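Side-chain contacts in Acarbose/maltose binding protein GacH (Streptomyces glaucescens, PDB 3K01), which binds acarbose and an acarbose homolog as the solute receptor of an ABC transporter, and probably binds maltose as well: residues Ala171-Thr174 and Glu175-Ala179; Ile225-Leu228 and Val229-Ala233; Ala238-Gly241 and Trp242-Met245. All coordinates share one frame; numbering follows the deposited sequence.

Interaction 1: Ala171-Thr174 and Glu175-Ala179; sequences AEIT and EKTGA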
# COMPACT_ATOMS: atom_id res chain seq x y z
N ALA A 171 -18.04 22.62 1.24
CA ALA A 171 -19.04 23.64 0.97
C ALA A 171 -18.42 25.03 0.94
O ALA A 171 -18.82 25.87 0.12
CB ALA A 171 -20.17 23.56 1.98
N GLU A 172 -17.45 25.30 1.81
CA GLU A 172 -16.76 26.60 1.81
C GLU A 172 -15.94 26.77 0.53
O GLU A 172 -15.90 27.85 -0.05
CB GLU A 172 -15.85 26.72 3.03
CG GLU A 172 -16.56 26.60 4.39
CD GLU A 172 -15.80 27.31 5.50
OE1 GLU A 172 -15.55 28.53 5.38
OE2 GLU A 172 -15.47 26.65 6.50
N ILE A 173 -15.24 25.71 0.13
CA ILE A 173 -14.45 25.74 -1.09
C ILE A 173 -15.35 26.01 -2.29
O ILE A 173 -15.04 26.87 -3.14
CB ILE A 173 -13.66 24.42 -1.22
CG1 ILE A 173 -12.53 24.40 -0.19
CG2 ILE A 173 -13.10 24.30 -2.63
CD1 ILE A 173 -12.02 22.97 0.09
N THR A 174 -16.47 25.32 -2.40
CA THR A 174 -17.37 25.56 -3.52
C THR A 174 -17.90 27.00 -3.51
O THR A 174 -17.93 27.67 -4.55
CB THR A 174 -18.49 24.52 -3.57
OG1 THR A 174 -17.88 23.22 -3.65
CG2 THR A 174 -19.37 24.74 -4.80
N GLU A 175 -18.31 27.50 -2.35
CA GLU A 175 -18.87 28.85 -2.31
C GLU A 175 -17.84 29.87 -2.77
O GLU A 175 -18.18 30.85 -3.46
CB GLU A 175 -19.37 29.17 -0.90
CG GLU A 175 -20.11 30.50 -0.77
CD GLU A 175 -19.23 31.63 -0.29
OE1 GLU A 175 -18.01 31.48 -0.15
OE2 GLU A 175 -19.79 32.73 -0.02
N LYS A 176 -16.62 29.72 -2.31
CA LYS A 176 -15.59 30.74 -2.54
C LYS A 176 -14.92 30.67 -3.89
O LYS A 176 -14.49 31.69 -4.44
CB LYS A 176 -14.50 30.62 -1.46
CG LYS A 176 -13.48 31.77 -1.41
CD LYS A 176 -13.98 32.89 -0.49
CE LYS A 176 -13.03 34.06 -0.53
NZ LYS A 176 -13.64 35.08 0.34
N THR A 177 -14.78 29.45 -4.42
CA THR A 177 -13.93 29.21 -5.60
C THR A 177 -14.66 28.51 -6.74
O THR A 177 -14.12 28.47 -7.84
CB THR A 177 -12.69 28.35 -5.24
OG1 THR A 177 -13.09 26.97 -5.08
CG2 THR A 177 -11.96 28.84 -3.99
N GLY A 178 -15.81 27.92 -6.48
CA GLY A 178 -16.50 27.11 -7.47
C GLY A 178 -15.99 25.66 -7.54
O GLY A 178 -16.65 24.83 -8.16
N ALA A 179 -14.82 25.36 -7.00
CA ALA A 179 -14.31 23.98 -7.03
C ALA A 179 -15.14 23.09 -6.14
O ALA A 179 -15.63 23.53 -5.12
CB ALA A 179 -12.87 23.96 -6.60
O HOH W 1 -16.38 30.09 1.43

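Interaction 2: Ile225-Leu228 and Val229-Ala233; sequences IKDL and VDSKA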
# COMPACT_ATOMS: atom_id res chain seq x y z
N ILE A 225 -19.80 7.15 1.54
CA ILE A 225 -19.36 7.50 0.20
C ILE A 225 -20.52 8.06 -0.62
O ILE A 225 -20.35 9.02 -1.38
CB ILE A 225 -18.61 6.35 -0.54
CG1 ILE A 225 -19.54 5.15 -0.87
CG2 ILE A 225 -17.37 5.93 0.25
CD1 ILE A 225 -18.85 4.10 -1.72
N LYS A 226 -21.70 7.47 -0.47
CA LYS A 226 -22.85 7.99 -1.21
C LYS A 226 -23.27 9.37 -0.71
O LYS A 226 -23.63 10.24 -1.52
CB LYS A 226 -24.02 7.01 -1.07
CG LYS A 226 -25.24 7.31 -1.97
CD LYS A 226 -24.87 7.50 -3.42
CE LYS A 226 -26.10 7.45 -4.32
NZ LYS A 226 -25.80 7.91 -5.73
N ASP A 227 -23.19 9.59 0.59
CA ASP A 227 -23.50 10.90 1.14
C ASP A 227 -22.52 11.96 0.64
O ASP A 227 -22.92 13.10 0.37
CB ASP A 227 -23.50 10.89 2.68
CG ASP A 227 -23.65 12.29 3.28
OD1 ASP A 227 -24.75 12.85 3.19
OD2 ASP A 227 -22.66 12.78 3.82
N LEU A 228 -21.24 11.62 0.52
CA LEU A 228 -20.28 12.61 0.04
C LEU A 228 -20.63 13.10 -1.35
O LEU A 228 -20.55 14.29 -1.67
CB LEU A 228 -18.88 12.02 0.10
CG LEU A 228 -18.27 12.04 1.50
CD1 LEU A 228 -16.99 11.25 1.54
CD2 LEU A 228 -17.95 13.47 1.96
N VAL A 229 -21.09 12.20 -2.19
CA VAL A 229 -21.48 12.57 -3.55
C VAL A 229 -22.86 13.25 -3.56
O VAL A 229 -23.03 14.31 -4.18
CB VAL A 229 -21.39 11.36 -4.51
CG1 VAL A 229 -21.80 11.76 -5.89
CG2 VAL A 229 -19.96 10.77 -4.54
N ASP A 230 -23.83 12.69 -2.85
CA ASP A 230 -25.18 13.27 -2.85
C ASP A 230 -25.15 14.70 -2.34
O ASP A 230 -25.89 15.55 -2.85
CB ASP A 230 -26.10 12.51 -1.90
CG ASP A 230 -26.61 11.24 -2.46
OD1 ASP A 230 -26.50 10.99 -3.67
OD2 ASP A 230 -27.18 10.48 -1.62
N SER A 231 -24.35 14.96 -1.32
CA SER A 231 -24.29 16.29 -0.69
C SER A 231 -23.49 17.28 -1.51
O SER A 231 -23.43 18.46 -1.14
CB SER A 231 -23.66 16.20 0.70
OG SER A 231 -22.29 15.85 0.57
N LYS A 232 -22.85 16.82 -2.59
CA LYS A 232 -22.03 17.66 -3.47
C LYS A 232 -20.66 17.99 -2.91
O LYS A 232 -19.94 18.79 -3.53
CB LYS A 232 -22.77 18.93 -3.92
CG LYS A 232 -24.11 18.62 -4.62
CD LYS A 232 -24.80 19.89 -5.09
CE LYS A 232 -25.23 20.72 -3.91
NZ LYS A 232 -25.55 22.11 -4.35
N ALA A 233 -20.30 17.40 -1.78
CA ALA A 233 -18.94 17.55 -1.27
C ALA A 233 -17.93 16.92 -2.21
O ALA A 233 -16.77 17.34 -2.25
CB ALA A 233 -18.81 16.94 0.09
O HOH W 2 -24.98 10.67 -5.87

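Interaction 3: Ala238-Gly241 and Trp242-Met245; sequences ASDG and WNNM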
# COMPACT_ATOMS: atom_id res chain seq x y z
N ALA A 238 -17.81 6.38 -12.75
CA ALA A 238 -17.87 4.92 -12.77
C ALA A 238 -16.79 4.28 -13.61
O ALA A 238 -16.51 3.09 -13.51
CB ALA A 238 -19.23 4.47 -13.26
N SER A 239 -16.16 5.07 -14.47
CA SER A 239 -15.13 4.57 -15.38
C SER A 239 -13.96 5.53 -15.41
O SER A 239 -14.12 6.71 -15.08
CB SER A 239 -15.71 4.40 -16.80
OG SER A 239 -16.75 3.42 -16.80
N ASP A 240 -12.80 5.03 -15.82
CA ASP A 240 -11.61 5.86 -16.04
C ASP A 240 -11.29 6.69 -14.78
O ASP A 240 -10.90 7.85 -14.89
CB ASP A 240 -11.84 6.76 -17.28
CG ASP A 240 -10.53 7.29 -17.90
OD1 ASP A 240 -9.47 6.71 -17.71
OD2 ASP A 240 -10.64 8.31 -18.61
N GLY A 241 -11.48 6.10 -13.61
CA GLY A 241 -11.35 6.87 -12.37
C GLY A 241 -9.98 7.43 -12.12
O GLY A 241 -9.88 8.52 -11.54
N TRP A 242 -8.92 6.72 -12.50
CA TRP A 242 -7.58 7.26 -12.31
C TRP A 242 -7.41 8.58 -13.09
O TRP A 242 -7.02 9.63 -12.54
CB TRP A 242 -6.51 6.24 -12.73
CG TRP A 242 -5.17 6.85 -12.64
CD1 TRP A 242 -4.41 7.33 -13.67
CD2 TRP A 242 -4.47 7.13 -11.45
NE1 TRP A 242 -3.26 7.90 -13.18
CE2 TRP A 242 -3.28 7.78 -11.81
CE3 TRP A 242 -4.75 6.89 -10.09
CZ2 TRP A 242 -2.32 8.18 -10.84
CZ3 TRP A 242 -3.81 7.29 -9.15
CH2 TRP A 242 -2.62 7.92 -9.54
N ASN A 243 -7.68 8.55 -14.39
CA ASN A 243 -7.52 9.75 -15.19
C ASN A 243 -8.48 10.82 -14.76
O ASN A 243 -8.12 12.00 -14.70
CB ASN A 243 -7.68 9.46 -16.68
CG ASN A 243 -6.52 8.71 -17.26
OD1 ASN A 243 -6.71 7.73 -17.99
ND2 ASN A 243 -5.32 9.15 -16.98
N ASN A 244 -9.71 10.45 -14.46
CA ASN A 244 -10.67 11.45 -14.06
C ASN A 244 -10.24 12.14 -12.76
O ASN A 244 -10.35 13.37 -12.61
CB ASN A 244 -12.08 10.84 -13.91
CG ASN A 244 -12.80 10.64 -15.23
OD1 ASN A 244 -13.45 9.60 -15.46
ND2 ASN A 244 -12.71 11.61 -16.10
N MET A 245 -9.75 11.36 -11.81
CA MET A 245 -9.31 11.92 -10.55
C MET A 245 -8.09 12.82 -10.74
O MET A 245 -8.10 13.96 -10.26
CB MET A 245 -8.94 10.78 -9.61
CG MET A 245 -8.43 11.26 -8.28
SD MET A 245 -8.37 10.00 -7.02
CE MET A 245 -7.27 8.84 -7.82
O HOH W 3 -8.11 5.68 -15.70

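Interaction 1: Ala171-Thr174 and Glu175-Ala179
E175 meets the preceding turn of helix 163-177 with both backbone and side chain. Its N bonds to A171 O in the regular helical manner, while its side chain, with CG anti to the backbone N and a sharp bend at chi2 (-96°), curls back so that OE1 comes to a water shared with E172. That water spends both protons, one on E175 OE1 and one on E172 O, each 2.7 Å from it. K176 follows with its own N on E172 O and lays its CB 3.4 Å from E172 O; the rest of the chain then runs off, passing near K154. At T177 the polar pattern changes. Its hydroxyl stands between the backbone N and the carbonyl carbon (chi1 76°), which turns OG1 back onto I173 O at 2.8 Å, well above the carbonyl plane. I173 O also takes T177 N, so two donors of one residue grip it. Alongside, the CG2 methyl of I173 lies 3.6 Å from T177 OG1. G178 leaves the helix with positive phi, at backbone angles where a CB would jam against the preceding carbonyl oxygen, yet its N still reaches T174 O at 2.9 Å. A179, buried, closes the turn: its N donates to T177 OG1 (3.0 Å), its CB packs against I173 CG2, and its O accepts from T174 OG1 at 2.7 Å. T174 OG1 is also hydrogen-bonded to A170 O, back along the helix. I173 carries the buried side onto helix 149-155 and strand 254-259. The whole is a helix C-terminus ending in a positive-phi glycine, with an ST turn at T177, just before strand 180-183.

Interaction 2: Ile225-Leu228 and Val229-Ala233
K226 and D230, one helical turn apart, lay their side chains slantwise over each other. The lysine chain, its CG anti to the backbone N (chi1 -171°), bends at chi2, so that its methylenes rather than its charge lie nearest the carboxylate: K226 CE is 3.6 Å from D230 OD1. The ammonium stays farther off, K226 NZ to D230 OD1 being a long salt bridge of 3.8 Å. A water fills the link, accepting from K226 NZ at 2.9 Å and donating to D230 OD1 at 2.7 Å. The lysine also bonds to L387 O in helix 376-387, so the ammonium is shared between that carbonyl, the water and a long approach to D230. In the backbone, D230 N donates to K226 O almost along the C=O direction, and the D230 carboxylate carbon sits close to the same oxygen. S231 directs its CB bond at the preceding turn. With OG held between its backbone N and carbonyl carbon (chi1 68°), it reaches D227 O at 2.8 Å, while S231 N approaches D227 O from the opposite face of the carbonyl plane. One oxygen is thus clasped from both faces by one residue. The serine hydroxyl receives a weak bond from A233 N beyond K232, where phi becomes positive and the helical course is left. On the buried side, L228 CD2 faces A233 CB at 4.0 Å, and these two apolar groups rest on helix 163-177, to which D227 is tied by a salt bridge with K167. The chemistry implies a division: K226 and D230 pair loosely and through water, whereas the two hydrogen bonds from S231 to D227 O and the apolar contact lie where the chain passes from helix 216-230 toward strand 234-235.

Interaction 3: Ala238-Gly241 and Trp242-Met245
G241 and D240 offer their carbonyls to M245 and N244, forming the first turn of helix 241-251. D240 occupies the N-cap position, but its side chain makes no direct capping bond and reaches the helix backbone through a water. G241, buried where the helix begins, contributes backbone alone: its O accepts from M245 N at 2.9 Å, and M245 CB crowds against G241 O at 3.1 Å. Its own N is bonded to D187 OD2, so an acidic side chain from elsewhere in the chain serves the amide at this end of the helix. D240, with positive phi, turns the loop into the helix, and its O takes N244 N at 2.9 Å in a bond that is nearly straight both at the hydrogen and at the carbonyl. N244 points its CB at this same region and sets it 3.4 Å from D240 O; the N244 side chain also touches D237 and Y183. The D240 carboxylate, carried anti to its backbone N (chi1 -159°), swings forward beside N243. Carboxylate and amide are far from coplanar, their planes 72° apart, and D240 OD1 comes within 3.4 Å of N243 CB. Elsewhere on this turn W242 and the buried M245 both pack on R185 and N259, and the indole of W242, which remains partly exposed, meets the ring of W262 with the planes at about 40°. The carboxylate's link to the helix backbone is indirect: one water donates to D240 OD1 at 2.6 Å and accepts from N243 N at 3.2 Å.

Overall arrangement
All three contacts are local and partly buried, on the same side of the chain's centre. Interactions 1 and 2 finish helices 163-177 and 216-230, which pack together, with nearest atoms about 5 Å apart; interaction 3 starts helix 241-251. Interaction 3 lies nearer the centre of the chain (about 19 Å between centres, against 32 and 26 Å), though its D240 and N243 are exposed. Each contact sets a buried apolar residue, I173, L228 or M245, beside exposed polar ones. At both C-terminal ends a hydroxyl residue doubles the grip on a carbonyl, followed by positive phi at G178 or K232. At the N-terminal end, carboxylates answer backbone amides instead, directly from D187 and through water from D240.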